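Conserved hypothetical protein (Bacteroides thetaiotaomicron, PDB 2FB0) is of unknown function but is possibly an oxidoreductase related to the antibiotic biosynthesis monooxygenases, a family of dimeric alpha-beta barrel proteins. Local coordinates at residues Q76-I81 and A85-E90; L33-C38 and E69-F74; K20-A25 and Y41-S46. All coordinates share one frame; numbering follows the deposited sequence. Where two conformers were deposited one is given.

Contact 1: residues Q76-I81 and A85-E90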
loop_
_atom_site.group_PDB
_atom_site.type_symbol
_atom_site.label_atom_id
_atom_site.label_comp_id
_atom_site.label_asym_id
_atom_site.label_seq_id
_atom_site.Cartn_x
_atom_site.Cartn_y
_atom_site.Cartn_z
ATOM N N GLN A 76 -5.379 -2.078 21.369
ATOM C CA GLN A 76 -5.199 -0.682 21.762
ATOM C C GLN A 76 -5.202 0.249 20.539
ATOM O O GLN A 76 -6.038 1.151 20.440
ATOM C CB GLN A 76 -3.911 -0.542 22.591
ATOM C CG GLN A 76 -3.407 0.886 22.870
ATOM C CD GLN A 76 -2.062 0.908 23.629
ATOM O OE1 GLN A 76 -1.455 -0.142 23.887
ATOM N NE2 GLN A 76 -1.593 2.109 23.979
ATOM N N TYR A 77 -4.297 0.005 19.593
ATOM C CA TYR A 77 -4.123 0.932 18.477
ATOM C C TYR A 77 -5.192 0.807 17.403
ATOM O O TYR A 77 -5.605 1.806 16.844
ATOM C CB TYR A 77 -2.682 0.883 17.918
ATOM C CG TYR A 77 -1.679 1.421 18.921
ATOM C CD1 TYR A 77 -0.755 0.576 19.535
ATOM C CD2 TYR A 77 -1.690 2.772 19.291
ATOM C CE1 TYR A 77 0.151 1.065 20.475
ATOM C CE2 TYR A 77 -0.791 3.269 20.230
ATOM C CZ TYR A 77 0.127 2.408 20.812
ATOM O OH TYR A 77 1.021 2.887 21.742
ATOM N N VAL A 78 -5.673 -0.404 17.141
ATOM C CA VAL A 78 -6.770 -0.551 16.190
ATOM C C VAL A 78 -8.042 0.092 16.752
ATOM O O VAL A 78 -8.760 0.783 16.027
ATOM C CB VAL A 78 -7.005 -2.024 15.767
ATOM C CG1 VAL A 78 -8.248 -2.139 14.902
ATOM C CG2 VAL A 78 -5.798 -2.529 14.982
ATOM N N GLY A 79 -8.289 -0.120 18.045
ATOM C CA GLY A 79 -9.375 0.567 18.743
ATOM C C GLY A 79 -9.298 2.072 18.509
ATOM O O GLY A 79 -10.278 2.685 18.115
ATOM N N ILE A 80 -8.119 2.648 18.717
ATOM C CA ILE A 80 -7.886 4.084 18.493
ATOM C C ILE A 80 -8.187 4.513 17.055
ATOM O O ILE A 80 -8.925 5.485 16.823
ATOM C CB ILE A 80 -6.465 4.516 18.914
ATOM C CG1 ILE A 80 -6.327 4.477 20.444
ATOM C CG2 ILE A 80 -6.145 5.938 18.399
ATOM C CD1 ILE A 80 -4.887 4.418 20.941
ATOM N N ILE A 81 -7.631 3.784 16.085
ATOM C CA ILE A 81 -7.835 4.142 14.676
ATOM C C ILE A 81 -9.315 4.048 14.305
ATOM O O ILE A 81 -9.842 4.927 13.616
ATOM C CB ILE A 81 -6.940 3.296 13.716
ATOM C CG1 ILE A 81 -5.455 3.520 14.043
ATOM C CG2 ILE A 81 -7.220 3.643 12.264
ATOM C CD1 ILE A 81 -4.500 2.478 13.403
ATOM N N ALA A 85 -11.411 6.969 12.612
ATOM C CA ALA A 85 -11.411 6.784 11.164
ATOM C C ALA A 85 -12.169 5.524 10.747
ATOM O O ALA A 85 -12.608 4.748 11.598
ATOM C CB ALA A 85 -9.933 6.739 10.655
ATOM N N GLU A 86 -12.321 5.320 9.440
ATOM C CA GLU A 86 -12.935 4.089 8.928
ATOM C C GLU A 86 -11.902 3.209 8.234
ATOM O O GLU A 86 -11.128 3.680 7.393
ATOM C CB GLU A 86 -14.105 4.387 7.983
ATOM C CG GLU A 86 -15.245 5.231 8.615
ATOM C CD GLU A 86 -15.868 4.624 9.894
ATOM O OE1 GLU A 86 -16.022 3.378 9.988
ATOM O OE2 GLU A 86 -16.229 5.410 10.808
HETATM N N MSE A 87 -11.906 1.930 8.590
HETATM C CA MSE A 87 -10.898 0.989 8.127
HETATM C C MSE A 87 -11.527 -0.077 7.252
HETATM O O MSE A 87 -12.629 -0.556 7.554
HETATM C CB MSE A 87 -10.234 0.304 9.318
HETATM C CG MSE A 87 -9.516 1.237 10.259
HETATM SE SE MSE A 87 -8.654 0.282 11.719
HETATM C CE MSE A 87 -8.453 -1.460 10.938
ATOM N N LYS A 88 -10.822 -0.452 6.186
ATOM C CA LYS A 88 -11.201 -1.604 5.365
ATOM C C LYS A 88 -9.989 -2.500 5.133
ATOM O O LYS A 88 -9.027 -2.107 4.466
ATOM C CB LYS A 88 -11.783 -1.179 4.015
ATOM C CG LYS A 88 -12.195 -2.386 3.135
ATOM C CD LYS A 88 -12.508 -1.953 1.690
ATOM C CE LYS A 88 -12.937 -3.142 0.821
ATOM N NZ LYS A 88 -13.623 -2.665 -0.418
ATOM N N LEU A 89 -10.064 -3.713 5.660
ATOM C CA LEU A 89 -8.975 -4.666 5.546
ATOM C C LEU A 89 -9.178 -5.610 4.350
ATOM O O LEU A 89 -10.261 -6.176 4.158
ATOM C CB LEU A 89 -8.826 -5.434 6.863
ATOM C CG LEU A 89 -7.788 -6.560 6.958
ATOM C CD1 LEU A 89 -7.408 -6.747 8.411
ATOM C CD2 LEU A 89 -8.350 -7.845 6.378
ATOM N N GLU A 90 -8.136 -5.750 3.535
ATOM C CA GLU A 90 -8.126 -6.724 2.447
ATOM C C GLU A 90 -6.932 -7.661 2.653
ATOM O O GLU A 90 -5.822 -7.209 2.960
ATOM C CB GLU A 90 -8.064 -6.042 1.075
ATOM C CG GLU A 90 -9.188 -5.020 0.838
ATOM C CD GLU A 90 -9.289 -4.549 -0.601
ATOM O OE1 GLU A 90 -8.263 -4.203 -1.228
ATOM O OE2 GLU A 90 -10.422 -4.517 -1.114
#
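Met87, a selenomethionine on strand 86-93, pushes its side chain against the sheet-facing side of helix 72-84 between Val78 and Ile81. Its CB points toward the helix, and the chain meets both branched residues at about a right angle. With CG anti to the carbonyl carbon (chi1 -61°) the chain continues extended to SE, which touches both residues and comes nearest to Ile81 CG2, at 3.7 Å. The bend at chi3 adds the methyl to the contact: CE reaches Val78 CG1 at 4.0 Å. The bump is thus the selenium-methyl end, and it fills the hollow between Val78 and Ile81, three residues and so about one turn apart. Ala85 CB lies beside Ile81, loosely against CG2 at 4.4 Å and closer to Ile81 O, at 3.5 Å. The strand pairs with strand 5-12, and Met87 also touches Val9 there. Ala85 is the first residue to leave helical torsions, and its N donates to Ile81 O at 2.8 Å, a weak bond because the N-H...O angle is 116°. The chemistry is therefore mainly apolar: dispersion between aliphatic branches and selenium accounts for most of the contact, with one bent backbone bond at the turn.

Contact 2: residues L33-C38 and E69-F74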
loop_
_atom_site.group_PDB
_atom_site.type_symbol
_atom_site.label_atom_id
_atom_site.label_comp_id
_atom_site.label_asym_id
_atom_site.label_seq_id
_atom_site.Cartn_x
_atom_site.Cartn_y
_atom_site.Cartn_z
ATOM N N LEU A 33 6.167 -4.788 14.239
ATOM C CA LEU A 33 7.501 -5.175 13.741
ATOM C C LEU A 33 8.374 -5.946 14.745
ATOM O O LEU A 33 9.316 -6.638 14.343
ATOM C CB LEU A 33 8.266 -3.958 13.234
ATOM C CG LEU A 33 7.824 -3.371 11.898
ATOM C CD1 LEU A 33 8.575 -2.073 11.656
ATOM C CD2 LEU A 33 8.028 -4.364 10.737
ATOM N N LYS A 34 8.054 -5.826 16.036
ATOM C CA LYS A 34 8.748 -6.575 17.086
ATOM C C LYS A 34 8.239 -8.006 17.171
ATOM O O LYS A 34 8.853 -8.840 17.829
ATOM C CB LYS A 34 8.579 -5.897 18.453
ATOM C CG LYS A 34 9.311 -4.583 18.599
ATOM C CD LYS A 34 8.990 -3.949 19.949
ATOM C CE LYS A 34 9.690 -2.603 20.117
ATOM N NZ LYS A 34 9.333 -1.981 21.430
ATOM N N GLU A 35 7.106 -8.285 16.531
ATOM C CA GLU A 35 6.556 -9.635 16.505
ATOM C C GLU A 35 7.345 -10.492 15.506
ATOM O O GLU A 35 7.624 -10.071 14.382
ATOM C CB GLU A 35 5.067 -9.621 16.136
ATOM C CG GLU A 35 4.154 -8.935 17.150
ATOM C CD GLU A 35 2.707 -8.903 16.684
ATOM O OE1 GLU A 35 2.153 -9.974 16.375
ATOM O OE2 GLU A 35 2.119 -7.810 16.618
ATOM N N GLU A 36 7.698 -11.698 15.934
ATOM C CA GLU A 36 8.595 -12.564 15.172
ATOM C C GLU A 36 7.997 -12.935 13.801
ATOM O O GLU A 36 8.706 -12.912 12.783
ATOM C CB GLU A 36 8.936 -13.807 16.019
ATOM C CG GLU A 36 10.044 -14.705 15.478
ATOM C CD GLU A 36 11.395 -14.007 15.364
ATOM O OE1 GLU A 36 11.643 -13.015 16.108
ATOM O OE2 GLU A 36 12.213 -14.469 14.527
ATOM N N GLY A 37 6.696 -13.243 13.777
ATOM C CA GLY A 37 6.010 -13.622 12.540
ATOM C C GLY A 37 5.609 -12.451 11.648
ATOM O O GLY A 37 5.055 -12.657 10.580
ATOM N N CYS A 38 5.897 -11.224 12.083
ATOM C CA CYS A 38 5.637 -10.054 11.267
ATOM C C CYS A 38 6.804 -9.875 10.312
ATOM O O CYS A 38 7.908 -9.545 10.737
ATOM C CB CYS A 38 5.475 -8.796 12.117
ATOM S SG CYS A 38 5.098 -7.303 11.140
ATOM N N GLU A 69 -3.538 -10.523 16.215
ATOM C CA GLU A 69 -4.862 -9.952 16.419
ATOM C C GLU A 69 -5.402 -10.164 17.840
ATOM O O GLU A 69 -6.420 -9.586 18.207
ATOM C CB GLU A 69 -5.825 -10.481 15.357
ATOM C CG GLU A 69 -5.499 -9.945 13.967
ATOM C CD GLU A 69 -6.182 -10.711 12.852
ATOM O OE1 GLU A 69 -6.655 -11.850 13.096
ATOM O OE2 GLU A 69 -6.220 -10.182 11.716
ATOM N N LYS A 70 -4.690 -10.962 18.633
ATOM C CA LYS A 70 -5.034 -11.196 20.038
ATOM C C LYS A 70 -4.157 -10.387 20.993
ATOM O O LYS A 70 -4.357 -10.441 22.208
ATOM C CB LYS A 70 -4.925 -12.683 20.392
ATOM C CG LYS A 70 -6.026 -13.571 19.823
ATOM C CD LYS A 70 -5.757 -15.038 20.212
ATOM C CE LYS A 70 -6.804 -16.007 19.648
ATOM N NZ LYS A 70 -6.546 -16.423 18.220
ATOM N N THR A 71 -3.189 -9.641 20.460
ATOM C CA THR A 71 -2.294 -8.858 21.313
ATOM C C THR A 71 -2.963 -7.587 21.847
ATOM O O THR A 71 -3.914 -7.060 21.245
ATOM C CB THR A 71 -0.974 -8.457 20.603
ATOM O OG1 THR A 71 -1.265 -7.594 19.499
ATOM C CG2 THR A 71 -0.201 -9.687 20.112
ATOM N N ALA A 72 -2.442 -7.112 22.976
ATOM C CA ALA A 72 -2.865 -5.868 23.606
ATOM C C ALA A 72 -2.597 -4.654 22.718
ATOM O O ALA A 72 -3.471 -3.787 22.582
ATOM C CB ALA A 72 -2.174 -5.704 24.974
ATOM N N HIS A 73 -1.405 -4.590 22.109
ATOM C CA HIS A 73 -1.075 -3.466 21.223
ATOM C C HIS A 73 -2.002 -3.374 19.998
ATOM O O HIS A 73 -2.373 -2.271 19.590
ATOM C CB HIS A 73 0.425 -3.403 20.842
ATOM C CG HIS A 73 0.932 -4.583 20.054
ATOM N ND1 HIS A 73 1.672 -5.599 20.628
ATOM C CD2 HIS A 73 0.852 -4.880 18.732
ATOM C CE1 HIS A 73 2.001 -6.483 19.699
ATOM N NE2 HIS A 73 1.516 -6.071 18.541
ATOM N N PHE A 74 -2.392 -4.524 19.443
ATOM C CA PHE A 74 -3.369 -4.571 18.366
ATOM C C PHE A 74 -4.704 -3.983 18.826
ATOM O O PHE A 74 -5.217 -3.045 18.211
ATOM C CB PHE A 74 -3.575 -5.999 17.856
ATOM C CG PHE A 74 -4.621 -6.112 16.769
ATOM C CD1 PHE A 74 -5.939 -6.450 17.079
ATOM C CD2 PHE A 74 -4.287 -5.876 15.430
ATOM C CE1 PHE A 74 -6.912 -6.558 16.074
ATOM C CE2 PHE A 74 -5.248 -5.979 14.424
ATOM C CZ PHE A 74 -6.568 -6.320 14.748
#
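Glu35 and His73 join by a His-carboxylate hydrogen bond that spans from the loop after helix 18-32 to the first turn of helix 72-84, within a ferredoxin-like alpha-beta fold of the dimeric barrel family. Of the polar interactions, the central one runs from His73 NE2 to Glu35 OE2 at 2.7 Å with an N-H...O angle of 156°. The side chains arrive from opposite directions. OE2 lies practically in the imidazole plane, yet the N-H reaches it from 43° out of the carboxylate plane. The same OE2 is hydrogen-bonded to His68 ND1, so two histidines grip one oxygen. The other ring nitrogen of His73, ND1, bonds a glycerol that probably came from the crystallisation liquor. Capping is the second kind: Thr71, at the N-cap, accepts from Phe74 N through OG1 at 3.3 Å, and OG1 is also bonded to His68 O. Beyond these bonds the segments share only a loose touch of Glu35 OE1 on Thr71 CG2, at 4.4 Å. Chi1 of 63° sets His73 CG between its backbone N and carbonyl carbon, folding the imidazole back over the cap until Thr71 OG1 stands 3.3 Å above the ring plane, over its centre.

Contact 3: residues K20-A25 and Y41-S46. With ACT (acetate ion), chain B.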
loop_
_atom_site.group_PDB
_atom_site.type_symbol
_atom_site.label_atom_id
_atom_site.label_comp_id
_atom_site.label_asym_id
_atom_site.label_seq_id
_atom_site.Cartn_x
_atom_site.Cartn_y
_atom_site.Cartn_z
ATOM N N LYS A 20 -3.641 12.200 14.067
ATOM C CA LYS A 20 -3.779 11.313 15.218
ATOM C C LYS A 20 -3.897 9.860 14.774
ATOM O O LYS A 20 -3.316 8.983 15.384
ATOM C CB LYS A 20 -5.008 11.705 16.080
ATOM C CG LYS A 20 -4.868 13.042 16.827
ATOM C CD LYS A 20 -6.229 13.517 17.355
ATOM C CE LYS A 20 -6.192 15.000 17.777
ATOM N NZ LYS A 20 -7.560 15.443 18.203
ATOM N N ALA A 21 -4.682 9.621 13.727
ATOM C CA ALA A 21 -4.855 8.280 13.176
ATOM C C ALA A 21 -3.534 7.717 12.582
ATOM O O ALA A 21 -3.181 6.554 12.821
ATOM C CB ALA A 21 -5.989 8.274 12.145
ATOM N N ILE A 22 -2.809 8.559 11.846
ATOM C CA ILE A 22 -1.497 8.187 11.294
ATOM C C ILE A 22 -0.496 7.870 12.404
ATOM O O ILE A 22 0.221 6.869 12.323
ATOM C CB ILE A 22 -0.943 9.274 10.301
ATOM C CG1 ILE A 22 -1.827 9.329 9.049
ATOM C CG2 ILE A 22 0.548 8.993 9.920
ATOM C CD1 ILE A 22 -1.620 10.563 8.174
ATOM N N GLU A 23 -0.449 8.708 13.444
ATOM C CA GLU A 23 0.454 8.458 14.568
ATOM C C GLU A 23 0.123 7.137 15.252
ATOM O O GLU A 23 1.028 6.385 15.615
ATOM C CB GLU A 23 0.456 9.627 15.575
ATOM C CG GLU A 23 0.944 9.281 16.999
ATOM C CD GLU A 23 2.440 8.945 17.121
ATOM O OE1 GLU A 23 3.195 9.036 16.131
ATOM O OE2 GLU A 23 2.866 8.583 18.240
ATOM N N ALA A 24 -1.168 6.850 15.418
ATOM C CA ALA A 24 -1.584 5.581 16.039
ATOM C C ALA A 24 -1.144 4.388 15.176
ATOM O O ALA A 24 -0.697 3.370 15.702
ATOM C CB ALA A 24 -3.098 5.547 16.283
ATOM N N ALA A 25 -1.269 4.532 13.858
ATOM C CA ALA A 25 -0.800 3.511 12.914
ATOM C C ALA A 25 0.723 3.357 12.981
ATOM O O ALA A 25 1.235 2.245 12.991
ATOM C CB ALA A 25 -1.253 3.834 11.505
ATOM N N TYR A 41 5.619 -4.359 7.861
ATOM C CA TYR A 41 4.511 -3.586 8.360
ATOM C C TYR A 41 4.907 -2.133 8.233
ATOM O O TYR A 41 5.956 -1.740 8.726
ATOM C CB TYR A 41 4.251 -3.954 9.831
ATOM C CG TYR A 41 2.869 -3.617 10.354
ATOM C CD1 TYR A 41 1.999 -4.623 10.769
ATOM C CD2 TYR A 41 2.437 -2.288 10.442
ATOM C CE1 TYR A 41 0.718 -4.315 11.286
ATOM C CE2 TYR A 41 1.165 -1.970 10.947
ATOM C CZ TYR A 41 0.318 -2.982 11.362
ATOM O OH TYR A 41 -0.938 -2.654 11.835
ATOM N N ASP A 42 4.077 -1.336 7.568
ATOM C CA ASP A 42 4.339 0.098 7.480
ATOM C C ASP A 42 3.053 0.870 7.222
ATOM O O ASP A 42 2.082 0.321 6.712
ATOM C CB ASP A 42 5.391 0.415 6.391
ATOM C CG ASP A 42 6.072 1.773 6.593
ATOM O OD1 ASP A 42 5.869 2.417 7.652
ATOM O OD2 ASP A 42 6.836 2.201 5.692
ATOM N N THR A 43 3.082 2.148 7.569
ATOM C CA THR A 43 1.987 3.079 7.328
ATOM C C THR A 43 2.354 3.971 6.148
ATOM O O THR A 43 3.464 4.486 6.104
ATOM C CB THR A 43 1.754 3.919 8.606
ATOM O OG1 THR A 43 1.505 3.020 9.696
ATOM C CG2 THR A 43 0.586 4.891 8.431
ATOM N N PHE A 44 1.428 4.128 5.198
ATOM C CA PHE A 44 1.639 4.903 3.980
ATOM C C PHE A 44 0.489 5.888 3.787
ATOM O O PHE A 44 -0.677 5.487 3.808
ATOM C CB PHE A 44 1.641 3.994 2.739
ATOM C CG PHE A 44 2.750 2.991 2.701
ATOM C CD1 PHE A 44 3.927 3.259 1.989
ATOM C CD2 PHE A 44 2.616 1.762 3.341
ATOM C CE1 PHE A 44 4.962 2.319 1.944
ATOM C CE2 PHE A 44 3.653 0.816 3.292
ATOM C CZ PHE A 44 4.827 1.106 2.586
ATOM N N GLU A 45 0.816 7.145 3.525
ATOM C CA GLU A 45 -0.186 8.176 3.256
ATOM C C GLU A 45 -0.352 8.378 1.754
ATOM O O GLU A 45 0.641 8.447 1.019
ATOM C CB GLU A 45 0.267 9.498 3.866
ATOM C CG GLU A 45 0.500 9.431 5.355
ATOM C CD GLU A 45 1.350 10.582 5.871
ATOM O OE1 GLU A 45 1.114 11.738 5.455
ATOM O OE2 GLU A 45 2.239 10.320 6.705
ATOM N N SER A 46 -1.591 8.516 1.301
ATOM C CA SER A 46 -1.836 8.806 -0.102
ATOM C C SER A 46 -1.230 10.148 -0.482
ATOM O O SER A 46 -1.371 11.141 0.250
ATOM C CB SER A 46 -3.327 8.786 -0.433
ATOM O OG SER A 46 -3.565 9.296 -1.728
HETATM C C ACT B . -3.513 -5.168 11.525
HETATM O O ACT B . -2.589 -4.857 12.316
HETATM O OXT ACT B . -3.718 -6.395 11.324
HETATM C CH3 ACT B . -4.358 -4.135 10.864
#
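Ile22 CG1 (chi1 -67°) and Glu45 CG (chi1 -58°) both stand anti to the carbonyl carbon of their own residue, which brings Ile22 CD1 to the glutamate. The two side chains cross at about a right angle, and Glu45 is extended beyond CG. The methyl lies against both CG and the carboxylate: CD1 stands 3.7 Å from Glu45 CG, its nearest atom, with CD scarcely farther. On its other branch, Ile22 CG2 comes within 3.9 Å of Glu45 OE2.

One helical turn on, Thr43 points at the helix and reaches Ala25, the pair with the nearest CA atoms. Ala25 CB lies 3.4 Å from Thr43 OG1 and 3.7 Å from Thr43 CG2, so the methyl sits close to both branches. Thr43 OG1 is hydrogen-bonded to Thr29 OG1. This is helix-on-sheet packing of the ferredoxin-like fold: helix 18-32 lies over strand 38-46 with the short segments' axes 8.9 Å apart and 160° between their directions, nearly antiparallel. The strand is outermost within the chain, but Phe44, Glu45 and Ser46 pair with an antiparallel strand of the second subunit, so the sheet continues across the interface, where Glu45 OE2 is hydrogen-bonded to Ser47 of the second subunit while OE1 forms a salt bridge with Arg18 of its own chain.

At the other end of the segment the Tyr41 ring passes alongside helix 18-32, against Leu28. Its OH donates to an acetate oxygen, ACT O, at 2.8 Å, with the oxygen at the ring edge and in its plane. The acetate, probably from the crystallisation liquor, is also hydrogen-bonded to His68 NE2.

Contacts 1 and 3 are buried and set helices against the one sheet: contact 1 places helix 72-84 by strand 86-93, contact 3 places helix 18-32 by strand 38-46, at the two outer strands. The helices also meet, since Ile80 CG2 is 3.7 Å from Ala24 CB. Contact 2 lies at the surface and takes the start of helix 72-84 and a loop. Chemistry follows place: contact 1 is almost wholly apolar, contact 3 mixes methyl packing with carboxylates bound across the subunit interface, and contact 2 rests on a histidine-carboxylate hydrogen bond. His68 relates contacts 2 and 3, through Glu35 and through the acetate held by Tyr41.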